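Local coordinates for metallo-beta-lactamase (Pseudomonas stutzeri, PDB 4ZEJ), which probably hydrolyses the amide bond of beta-lactam antibiotics to give substituted beta-amino acids, using two zinc ions bound in its active site, at residues A[59-62]-A[63-67]; A[85-88]-A[89-93]; A[96-99]-A[100-103]; A[175-178]-A[179-183]. All coordinates share one frame; numbering follows the deposited sequence.

Interaction 1 of 4, residues A[59-62]-A[63-67]; sequences VHWI and RKNGY
The indole of Trp-61 carries the amide nitrogen of Asn-65 on one face: ND2 of Asn-65 stands 3.4 Å above the ring plane, displaced toward the rim, and the two planes are inclined at 51°. The phenol ring of Tyr-67 has Asn-65 O over its centre, 4.0 Å from the plane. Elsewhere round the indole, Phe-16 meets Trp-61 edge-to-face. A hydrogen bond to the backbone helps hold the Asn-65 amide over the indole: ND2 of Asn-65 donates to Trp-61 O at 2.8 Å with an N-H...O angle of 162°. That oxygen also accepts from Asn-65 N, the two donors arriving from opposite faces of the carbonyl plane. With CG anti to the backbone N (chi1 178°), the Trp-61 side chain leaves pointing away from 63-67, yet its ring comes to lie against Asn-65 ND2. Helix 52-64 ends here in a Schellman motif: Gly-66, at positive phi, is the C-prime residue, with Tyr-67 N bonded to Ile-62 O (3.2 Å) and Gly-66 N to Arg-63 O. The reversal brings CB of Tyr-67 to 3.9 Å from CG2 of Ile-62, the two side chains crossing at about a right angle. Ile-62 also packs on Ile-45 and Leu-69, within a beta-alpha-beta unit. One turn earlier, Val-59 and Arg-63 run side by side, CG1 of Val-59 lying 3.2 Å from NH1 of Arg-63.

Interaction 2 of 4, residues A[85-88]-A[89-93]; sequences IKWL and NDQSI
Residues 85-88 and 89-93 form one continuous path in which Ile-85 O accepts from Asn-89 N at 2.8 Å and Lys-86 O from Asp-90 N at 2.9 Å, the regular i to i+4 pattern. The backbone departs from helical angles at Gln-91, and Ser-92 then takes a positive phi of 66°. The chain turns back so that Ile-93 N reaches Leu-88 O at 2.9 Å while Ser-92 N bonds to Asn-89 O. This pair of bonds defines a Schellman motif with Ser-92 as its C-prime residue, and it terminates helix 85-90 ahead of strand 95-98.

Among the side chains, Gln-91 lies across one face of Trp-87. CG of Gln-91 sits over the six-membered ring of Trp-87, 3.9 Å from its centroid and 17° off the normal, a CH-pi contact. A bend at chi2 (49°) folds the Gln-91 amide back over the same indole, where NE2 of Gln-91 stands 3.4 Å above the plane and makes a weak hydrogen bond to Trp-87 O. CD2 of Leu-88 meets CD1 of Ile-93 at 3.7 Å, and the same CD1 of Ile-93 also approaches CZ3 of Trp-87. Asn-89 lies alongside Ile-85, ND2 of Asn-89 being 3.5 Å from CG2 of Ile-85; its amide is fixed from outside the helix, OD1 by Thr-95 OG1 and ND2 by Pro-112 O. On the exposed flank Lys-86 and Asp-90 form a long salt bridge, and Lys-86 has a second, weak ionic partner in Glu-111.

Interaction 3 of 4, residues A[96-99]-A[100-103]; sequences YATT and STNH
Asn-102 N donates to Thr-98 O at 2.9 Å with an N-H...O angle of 174°, and among the hydrogen bonds it is joined by that of His-103 N to Thr-99 O at 2.9 Å; these are the opening bonds of helix 99-107. Between side chains, the hydroxyls of Thr-98 and Thr-101 meet, OG1 to OG1, at 3.0 Å, with the side chains crossing at about a right angle. OG1 of Thr-98 occupies the crowded position between its backbone N and carbonyl carbon (chi1 62°), which brings it to 3.1 Å from Thr-101 N. Thr-98 is at the N-cap, where strand 95-98 passes into helix 99-107 within a beta-alpha-beta unit whose next strand is 115-117.

Through solvent, one water accepts from Thr-98 N at 2.9 Å and donates to Thr-101 OG1 at 2.8 Å, linking strand end and first turn. Thr-101 OG1 is also hydrogen-bonded to Asp-141, and its side chain lies about 5 Å from that of the zinc ligand His-76. The apolar contact is made by CB of Ala-97, which meets CG2 of Thr-101 at 3.8 Å and lies as far from OD1 of Asn-102, an oxygen whose hydrogen-bonding partner is Ala-113 N.

Interaction 4 of 4, residues A[175-178]-A[179-183]; sequences IDQW and SRSAQ
Asp-176 meets Arg-180 through its backbone, Asp-176 O lying 3.4 Å above one face of the guanidinium and toward its rim. Its carboxylate is engaged elsewhere, OD1 bonding to Ser-219 OG. Gln-177 joins two side chains of the following turn. CG of Gln-177 is anti to the backbone N (chi1 -177°) and the chain bends at chi2, bringing the amide between Arg-180 and Ser-181. OE1 of Gln-177 is gripped side-on by NE and NH2 of Arg-180, each at 3.2 Å, and both donors come from the same face, 50° out of the carbonyl plane and hence off the lone pairs. At the amide's other end, NE2 of Gln-177 donates to OG of Ser-181 at 2.9 Å, an almost straight bond (166°) with OG close to the amide plane; this hydroxyl is also bonded to Gly-136 O. Trp-178 adds the helical bond from Ala-182 N to Trp-178 O, 2.8 Å, while its buried indole stacks on Phe-158, with NE1 bonded to Phe-158 O. The Trp-178 side chain touches the zinc ligand His-138 and packs on Thr-211 and Ala-215, setting helix 175-188 against helix 206-218 in the crossover from strand 152-156 to strand 194-197.

How the interactions relate
From the N terminus the four contacts follow in series; each is local, and none nests in or crosses another. Interaction 1 ends helix 52-64 before strand 68-73, and interaction 2 ends helix 85-90 before strand 95-98. These two touch: CG2 of Val-59 packs on CD2 of Leu-88 at 3.8 Å, tying the two helices together on the seven-stranded sheet. Interaction 3 begins just two residues beyond 89-93 and opens helix 99-107, its centre about 16 Å from that of interaction 2. Interaction 4 lies within helix 175-188, associated with the five-stranded sheet, about 38 Å between centres from interaction 1 and on the opposite side of the chain's centre.

Interaction 1 of 4, residues A[59-62]-A[63-67]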
loop_
_atom_site.group_PDB
_atom_site.type_symbol
_atom_site.label_atom_id
_atom_site.label_comp_id
_atom_site.label_asym_id
_atom_site.label_seq_id
_atom_site.Cartn_x
_atom_site.Cartn_y
_atom_site.Cartn_z
ATOM N N VAL A 59 -6.069 14.369 -3.226
ATOM C CA VAL A 59 -6.951 14.947 -2.192
ATOM C C VAL A 59 -7.981 15.906 -2.823
ATOM O O VAL A 59 -9.168 15.896 -2.457
ATOM C CB VAL A 59 -6.123 15.616 -1.067
ATOM C CG1 VAL A 59 -7.002 16.387 -0.097
ATOM C CG2 VAL A 59 -5.324 14.563 -0.296
ATOM N N HIS A 60 -7.541 16.708 -3.786
ATOM C CA HIS A 60 -8.448 17.590 -4.519
ATOM C C HIS A 60 -9.534 16.817 -5.252
ATOM O O HIS A 60 -10.680 17.251 -5.273
ATOM C CB HIS A 60 -7.677 18.472 -5.509
ATOM C CG HIS A 60 -6.945 19.597 -4.863
ATOM N ND1 HIS A 60 -6.612 20.754 -5.533
ATOM C CD2 HIS A 60 -6.533 19.771 -3.584
ATOM C CE1 HIS A 60 -6.007 21.581 -4.700
ATOM N NE2 HIS A 60 -5.939 21.003 -3.516
ATOM N N TRP A 61 -9.173 15.682 -5.849
ATOM C CA TRP A 61 -10.141 14.840 -6.546
ATOM C C TRP A 61 -11.200 14.293 -5.582
ATOM O O TRP A 61 -12.399 14.315 -5.896
ATOM C CB TRP A 61 -9.434 13.702 -7.299
ATOM C CG TRP A 61 -10.362 12.734 -8.020
ATOM C CD1 TRP A 61 -10.827 12.839 -9.297
ATOM C CD2 TRP A 61 -10.899 11.513 -7.497
ATOM N NE1 TRP A 61 -11.632 11.767 -9.599
ATOM C CE2 TRP A 61 -11.693 10.936 -8.512
ATOM C CE3 TRP A 61 -10.808 10.862 -6.259
ATOM C CZ2 TRP A 61 -12.389 9.733 -8.330
ATOM C CZ3 TRP A 61 -11.501 9.662 -6.076
ATOM C CH2 TRP A 61 -12.276 9.109 -7.113
ATOM N N ILE A 62 -10.754 13.833 -4.415
ATOM C CA ILE A 62 -11.645 13.281 -3.391
ATOM C C ILE A 62 -12.669 14.344 -2.947
ATOM O O ILE A 62 -13.882 14.074 -2.881
ATOM C CB ILE A 62 -10.830 12.739 -2.186
ATOM C CG1 ILE A 62 -10.066 11.478 -2.603
ATOM C CG2 ILE A 62 -11.726 12.398 -0.999
ATOM C CD1 ILE A 62 -9.013 11.020 -1.621
ATOM N N ARG A 63 -12.167 15.541 -2.653
ATOM C CA ARG A 63 -13.017 16.677 -2.216
ATOM C C ARG A 63 -13.937 17.203 -3.317
ATOM O O ARG A 63 -15.113 17.518 -3.049
ATOM C CB ARG A 63 -12.161 17.833 -1.661
ATOM C CG ARG A 63 -11.927 17.815 -0.158
ATOM C CD ARG A 63 -10.984 16.737 0.304
ATOM N NE ARG A 63 -10.789 16.717 1.764
ATOM C CZ ARG A 63 -9.817 17.326 2.455
ATOM N NH1 ARG A 63 -8.895 18.085 1.869
ATOM N NH2 ARG A 63 -9.773 17.184 3.775
ATOM N N LYS A 64 -13.409 17.322 -4.537
ATOM C CA LYS A 64 -14.205 17.734 -5.708
ATOM C C LYS A 64 -15.457 16.870 -5.884
ATOM O O LYS A 64 -16.528 17.382 -6.209
ATOM C CB LYS A 64 -13.377 17.659 -6.995
ATOM C CG LYS A 64 -13.664 18.754 -8.022
ATOM C CD LYS A 64 -12.402 19.111 -8.815
ATOM C CE LYS A 64 -11.362 19.790 -7.916
ATOM N NZ LYS A 64 -10.167 20.326 -8.618
ATOM N N ASN A 65 -15.295 15.566 -5.663
ATOM C CA ASN A 65 -16.380 14.581 -5.785
ATOM C C ASN A 65 -17.264 14.412 -4.541
ATOM O O ASN A 65 -18.118 13.516 -4.499
ATOM C CB ASN A 65 -15.803 13.242 -6.243
ATOM C CG ASN A 65 -15.399 13.278 -7.698
ATOM O OD1 ASN A 65 -16.253 13.154 -8.586
ATOM N ND2 ASN A 65 -14.121 13.510 -7.958
ATOM N N GLY A 66 -17.082 15.281 -3.546
ATOM C CA GLY A 66 -18.006 15.392 -2.425
ATOM C C GLY A 66 -17.785 14.401 -1.303
ATOM O O GLY A 66 -18.634 14.281 -0.424
ATOM N N TYR A 67 -16.653 13.697 -1.312
ATOM C CA TYR A 67 -16.384 12.685 -0.299
ATOM C C TYR A 67 -15.705 13.285 0.912
ATOM O O TYR A 67 -14.878 14.203 0.790
ATOM C CB TYR A 67 -15.494 11.566 -0.847
ATOM C CG TYR A 67 -16.121 10.774 -1.964
ATOM C CD1 TYR A 67 -17.298 10.055 -1.757
ATOM C CD2 TYR A 67 -15.524 10.718 -3.227
ATOM C CE1 TYR A 67 -17.882 9.326 -2.780
ATOM C CE2 TYR A 67 -16.091 9.980 -4.253
ATOM C CZ TYR A 67 -17.272 9.290 -4.027
ATOM O OH TYR A 67 -17.840 8.561 -5.042
#

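Interaction 2 of 4, residues A[85-88]-A[89-93]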
loop_
_atom_site.group_PDB
_atom_site.type_symbol
_atom_site.label_atom_id
_atom_site.label_comp_id
_atom_site.label_asym_id
_atom_site.label_seq_id
_atom_site.Cartn_x
_atom_site.Cartn_y
_atom_site.Cartn_z
ATOM N N ILE A 85 2.701 11.835 3.569
ATOM C CA ILE A 85 2.288 11.929 4.973
ATOM C C ILE A 85 2.455 13.344 5.543
ATOM O O ILE A 85 1.560 13.839 6.232
ATOM C CB ILE A 85 3.001 10.872 5.874
ATOM C CG1 ILE A 85 2.405 9.483 5.595
ATOM C CG2 ILE A 85 2.865 11.220 7.354
ATOM C CD1 ILE A 85 3.025 8.349 6.392
ATOM N N LYS A 86 3.596 13.978 5.286
ATOM C CA LYS A 86 3.831 15.344 5.778
ATOM C C LYS A 86 2.781 16.320 5.233
ATOM O O LYS A 86 2.194 17.106 6.002
ATOM C CB LYS A 86 5.246 15.804 5.426
ATOM C CG LYS A 86 5.544 17.235 5.814
ATOM C CD LYS A 86 7.013 17.537 5.647
ATOM C CE LYS A 86 7.286 19.010 5.854
ATOM N NZ LYS A 86 6.915 19.462 7.221
ATOM N N TRP A 87 2.536 16.251 3.921
ATOM C CA TRP A 87 1.513 17.084 3.272
ATOM C C TRP A 87 0.152 16.881 3.922
ATOM O O TRP A 87 -0.531 17.859 4.243
ATOM C CB TRP A 87 1.434 16.810 1.768
ATOM C CG TRP A 87 0.655 17.848 0.999
ATOM C CD1 TRP A 87 1.163 18.923 0.322
ATOM C CD2 TRP A 87 -0.772 17.913 0.836
ATOM N NE1 TRP A 87 0.141 19.650 -0.248
ATOM C CE2 TRP A 87 -1.053 19.048 0.044
ATOM C CE3 TRP A 87 -1.839 17.118 1.279
ATOM C CZ2 TRP A 87 -2.347 19.408 -0.308
ATOM C CZ3 TRP A 87 -3.127 17.477 0.926
ATOM C CH2 TRP A 87 -3.371 18.612 0.142
ATOM N N LEU A 88 -0.225 15.620 4.138
ATOM C CA LEU A 88 -1.509 15.299 4.779
ATOM C C LEU A 88 -1.564 15.847 6.204
ATOM O O LEU A 88 -2.562 16.488 6.580
ATOM C CB LEU A 88 -1.770 13.782 4.760
ATOM C CG LEU A 88 -1.993 13.190 3.359
ATOM C CD1 LEU A 88 -1.914 11.669 3.369
ATOM C CD2 LEU A 88 -3.308 13.616 2.735
ATOM N N ASN A 89 -0.499 15.613 6.979
ATOM C CA ASN A 89 -0.400 16.157 8.345
ATOM C C ASN A 89 -0.596 17.669 8.371
ATOM O O ASN A 89 -1.388 18.184 9.175
ATOM C CB ASN A 89 0.942 15.796 9.015
ATOM C CG ASN A 89 1.077 14.309 9.333
ATOM O OD1 ASN A 89 0.095 13.564 9.343
ATOM N ND2 ASN A 89 2.311 13.866 9.585
ATOM N N ASP A 90 0.102 18.373 7.479
ATOM C CA ASP A 90 0.038 19.845 7.402
ATOM C C ASP A 90 -1.340 20.384 7.003
ATOM O O ASP A 90 -1.711 21.498 7.384
ATOM C CB ASP A 90 1.113 20.392 6.442
ATOM C CG ASP A 90 2.534 20.215 6.971
ATOM O OD1 ASP A 90 2.724 19.946 8.173
ATOM O OD2 ASP A 90 3.479 20.353 6.176
ATOM N N GLN A 91 -2.100 19.586 6.259
ATOM C CA GLN A 91 -3.467 19.938 5.859
ATOM C C GLN A 91 -4.538 19.389 6.833
ATOM O O GLN A 91 -5.737 19.476 6.548
ATOM C CB GLN A 91 -3.704 19.461 4.408
ATOM C CG GLN A 91 -3.440 20.509 3.325
ATOM C CD GLN A 91 -2.111 21.233 3.452
ATOM O OE1 GLN A 91 -2.081 22.408 3.793
ATOM N NE2 GLN A 91 -1.012 20.543 3.162
ATOM N N SER A 92 -4.107 18.867 7.989
ATOM C CA SER A 92 -4.997 18.339 9.049
ATOM C C SER A 92 -5.789 17.078 8.664
ATOM O O SER A 92 -6.864 16.822 9.219
ATOM C CB SER A 92 -5.941 19.435 9.575
ATOM O OG SER A 92 -5.229 20.639 9.774
ATOM N N ILE A 93 -5.239 16.289 7.733
ATOM C CA ILE A 93 -5.838 15.031 7.301
ATOM C C ILE A 93 -5.153 13.908 8.082
ATOM O O ILE A 93 -3.936 13.790 8.035
ATOM C CB ILE A 93 -5.664 14.812 5.783
ATOM C CG1 ILE A 93 -6.424 15.889 4.999
ATOM C CG2 ILE A 93 -6.137 13.414 5.381
ATOM C CD1 ILE A 93 -5.972 16.057 3.562
#

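Interaction 3 of 4, residues A[96-99]-A[100-103]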
loop_
_atom_site.group_PDB
_atom_site.type_symbol
_atom_site.label_atom_id
_atom_site.label_comp_id
_atom_site.label_asym_id
_atom_site.label_seq_id
_atom_site.Cartn_x
_atom_site.Cartn_y
_atom_site.Cartn_z
ATOM N N TYR A 96 -2.178 7.383 9.279
ATOM C CA TYR A 96 -2.040 6.167 10.082
ATOM C C TYR A 96 -0.899 5.320 9.546
ATOM O O TYR A 96 -0.683 5.231 8.331
ATOM C CB TYR A 96 -3.309 5.310 10.031
ATOM C CG TYR A 96 -4.517 5.939 10.655
ATOM C CD1 TYR A 96 -5.339 6.795 9.928
ATOM C CD2 TYR A 96 -4.845 5.686 11.986
ATOM C CE1 TYR A 96 -6.447 7.394 10.509
ATOM C CE2 TYR A 96 -5.947 6.278 12.575
ATOM C CZ TYR A 96 -6.745 7.127 11.831
ATOM O OH TYR A 96 -7.841 7.707 12.418
ATOM N N ALA A 97 -0.197 4.678 10.464
ATOM C CA ALA A 97 0.787 3.667 10.145
ATOM C C ALA A 97 0.972 2.787 11.371
ATOM O O ALA A 97 0.595 3.183 12.488
ATOM C CB ALA A 97 2.106 4.306 9.750
ATOM N N THR A 98 1.569 1.611 11.186
ATOM C CA THR A 98 1.824 0.717 12.323
ATOM C C THR A 98 2.958 1.248 13.199
ATOM O O THR A 98 3.732 2.117 12.779
ATOM C CB THR A 98 2.229 -0.698 11.893
ATOM O OG1 THR A 98 3.462 -0.635 11.158
ATOM C CG2 THR A 98 1.137 -1.354 11.054
ATOM N N THR A 99 3.039 0.698 14.411
ATOM C CA THR A 99 4.144 0.939 15.342
ATOM C C THR A 99 5.502 0.765 14.661
ATOM O O THR A 99 6.369 1.645 14.757
ATOM C CB THR A 99 4.053 -0.030 16.551
ATOM O OG1 THR A 99 2.777 0.126 17.180
ATOM C CG2 THR A 99 5.142 0.240 17.582
ATOM N N SER A 100 5.673 -0.360 13.970
ATOM C CA SER A 100 6.947 -0.678 13.322
ATOM C C SER A 100 7.263 0.316 12.200
ATOM O O SER A 100 8.377 0.809 12.113
ATOM C CB SER A 100 6.948 -2.106 12.777
ATOM O OG SER A 100 8.212 -2.434 12.217
ATOM N N THR A 101 6.272 0.611 11.359
ATOM C CA THR A 101 6.435 1.597 10.298
ATOM C C THR A 101 6.785 2.997 10.818
ATOM O O THR A 101 7.714 3.619 10.310
ATOM C CB THR A 101 5.183 1.657 9.411
ATOM O OG1 THR A 101 5.026 0.384 8.777
ATOM C CG2 THR A 101 5.287 2.755 8.362
ATOM N N ASN A 102 6.048 3.475 11.818
ATOM C CA ASN A 102 6.352 4.777 12.439
ATOM C C ASN A 102 7.745 4.830 13.083
ATOM O O ASN A 102 8.425 5.857 12.981
ATOM C CB ASN A 102 5.269 5.199 13.453
ATOM C CG ASN A 102 4.338 6.285 12.924
ATOM O OD1 ASN A 102 4.350 6.644 11.742
ATOM N ND2 ASN A 102 3.520 6.828 13.817
ATOM N N HIS A 103 8.166 3.735 13.723
ATOM C CA HIS A 103 9.536 3.630 14.267
ATOM C C HIS A 103 10.590 3.771 13.173
ATOM O O HIS A 103 11.571 4.502 13.326
ATOM C CB HIS A 103 9.736 2.295 15.002
ATOM C CG HIS A 103 11.115 2.110 15.554
ATOM N ND1 HIS A 103 11.563 2.779 16.674
ATOM C CD2 HIS A 103 12.145 1.327 15.147
ATOM C CE1 HIS A 103 12.810 2.422 16.931
ATOM N NE2 HIS A 103 13.188 1.544 16.019
HETATM O O HOH W 1 2.251 0.759 8.513
#

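Interaction 4 of 4, residues A[175-178]-A[179-183]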
loop_
_atom_site.group_PDB
_atom_site.type_symbol
_atom_site.label_atom_id
_atom_site.label_comp_id
_atom_site.label_asym_id
_atom_site.label_seq_id
_atom_site.Cartn_x
_atom_site.Cartn_y
_atom_site.Cartn_z
ATOM N N ILE A 175 14.013 -12.673 2.899
ATOM C CA ILE A 175 13.692 -13.549 1.771
ATOM C C ILE A 175 13.243 -14.943 2.215
ATOM O O ILE A 175 12.265 -15.458 1.679
ATOM C CB ILE A 175 14.859 -13.613 0.748
ATOM C CG1 ILE A 175 15.018 -12.253 0.046
ATOM C CG2 ILE A 175 14.612 -14.683 -0.303
ATOM C CD1 ILE A 175 16.366 -12.046 -0.616
ATOM N N ASP A 176 13.915 -15.537 3.204
ATOM C CA ASP A 176 13.476 -16.862 3.709
ATOM C C ASP A 176 12.089 -16.806 4.348
ATOM O O ASP A 176 11.233 -17.657 4.059
ATOM C CB ASP A 176 14.488 -17.448 4.683
ATOM C CG ASP A 176 15.770 -17.875 3.998
ATOM O OD1 ASP A 176 15.704 -18.479 2.907
ATOM O OD2 ASP A 176 16.846 -17.622 4.558
ATOM N N GLN A 177 11.851 -15.782 5.166
ATOM C CA GLN A 177 10.553 -15.584 5.799
ATOM C C GLN A 177 9.433 -15.248 4.796
ATOM O O GLN A 177 8.278 -15.597 5.021
ATOM C CB GLN A 177 10.664 -14.497 6.874
ATOM C CG GLN A 177 9.409 -14.205 7.704
ATOM C CD GLN A 177 8.716 -15.424 8.301
ATOM O OE1 GLN A 177 9.355 -16.287 8.948
ATOM N NE2 GLN A 177 7.391 -15.490 8.127
ATOM N N TRP A 178 9.778 -14.594 3.688
ATOM C CA TRP A 178 8.757 -14.065 2.761
ATOM C C TRP A 178 7.845 -15.167 2.230
ATOM O O TRP A 178 6.637 -14.976 2.146
ATOM C CB TRP A 178 9.420 -13.301 1.611
ATOM C CG TRP A 178 8.582 -12.313 0.878
ATOM C CD1 TRP A 178 7.207 -12.288 0.736
ATOM C CD2 TRP A 178 9.081 -11.233 0.095
ATOM N NE1 TRP A 178 6.834 -11.222 -0.047
ATOM C CE2 TRP A 178 7.964 -10.563 -0.462
ATOM C CE3 TRP A 178 10.367 -10.735 -0.156
ATOM C CZ2 TRP A 178 8.097 -9.435 -1.266
ATOM C CZ3 TRP A 178 10.499 -9.602 -0.967
ATOM C CH2 TRP A 178 9.373 -8.965 -1.503
ATOM N N SER A 179 8.406 -16.326 1.892
ATOM C CA SER A 179 7.568 -17.419 1.374
ATOM C C SER A 179 6.551 -17.865 2.435
ATOM O O SER A 179 5.382 -18.090 2.115
ATOM C CB SER A 179 8.424 -18.594 0.870
ATOM O OG SER A 179 9.242 -19.113 1.892
ATOM N N ARG A 180 6.991 -17.957 3.691
ATOM C CA ARG A 180 6.097 -18.327 4.801
ATOM C C ARG A 180 5.049 -17.258 5.065
ATOM O O ARG A 180 3.884 -17.573 5.270
ATOM C CB ARG A 180 6.873 -18.576 6.094
ATOM C CG ARG A 180 7.601 -19.900 6.126
ATOM C CD ARG A 180 8.169 -20.170 7.509
ATOM N NE ARG A 180 9.254 -19.235 7.827
ATOM C CZ ARG A 180 10.510 -19.323 7.372
ATOM N NH1 ARG A 180 10.887 -20.307 6.547
ATOM N NH2 ARG A 180 11.408 -18.417 7.750
ATOM N N SER A 181 5.479 -15.993 5.072
ATOM C CA SER A 181 4.558 -14.866 5.202
ATOM C C SER A 181 3.516 -14.862 4.095
ATOM O O SER A 181 2.341 -14.598 4.350
ATOM C CB SER A 181 5.318 -13.532 5.197
ATOM O OG SER A 181 6.287 -13.533 6.230
ATOM N N ALA A 182 3.953 -15.146 2.866
ATOM C CA ALA A 182 3.039 -15.211 1.740
ATOM C C ALA A 182 2.014 -16.334 1.928
ATOM O O ALA A 182 0.831 -16.147 1.664
ATOM C CB ALA A 182 3.807 -15.397 0.434
ATOM N N GLN A 183 2.472 -17.488 2.399
ATOM C CA GLN A 183 1.547 -18.580 2.750
ATOM C C GLN A 183 0.557 -18.180 3.853
ATOM O O GLN A 183 -0.614 -18.558 3.804
ATOM C CB GLN A 183 2.319 -19.840 3.159
ATOM C CG GLN A 183 1.439 -21.064 3.390
ATOM C CD GLN A 183 0.581 -21.388 2.179
ATOM O OE1 GLN A 183 1.095 -21.558 1.081
ATOM N NE2 GLN A 183 -0.734 -21.446 2.366
#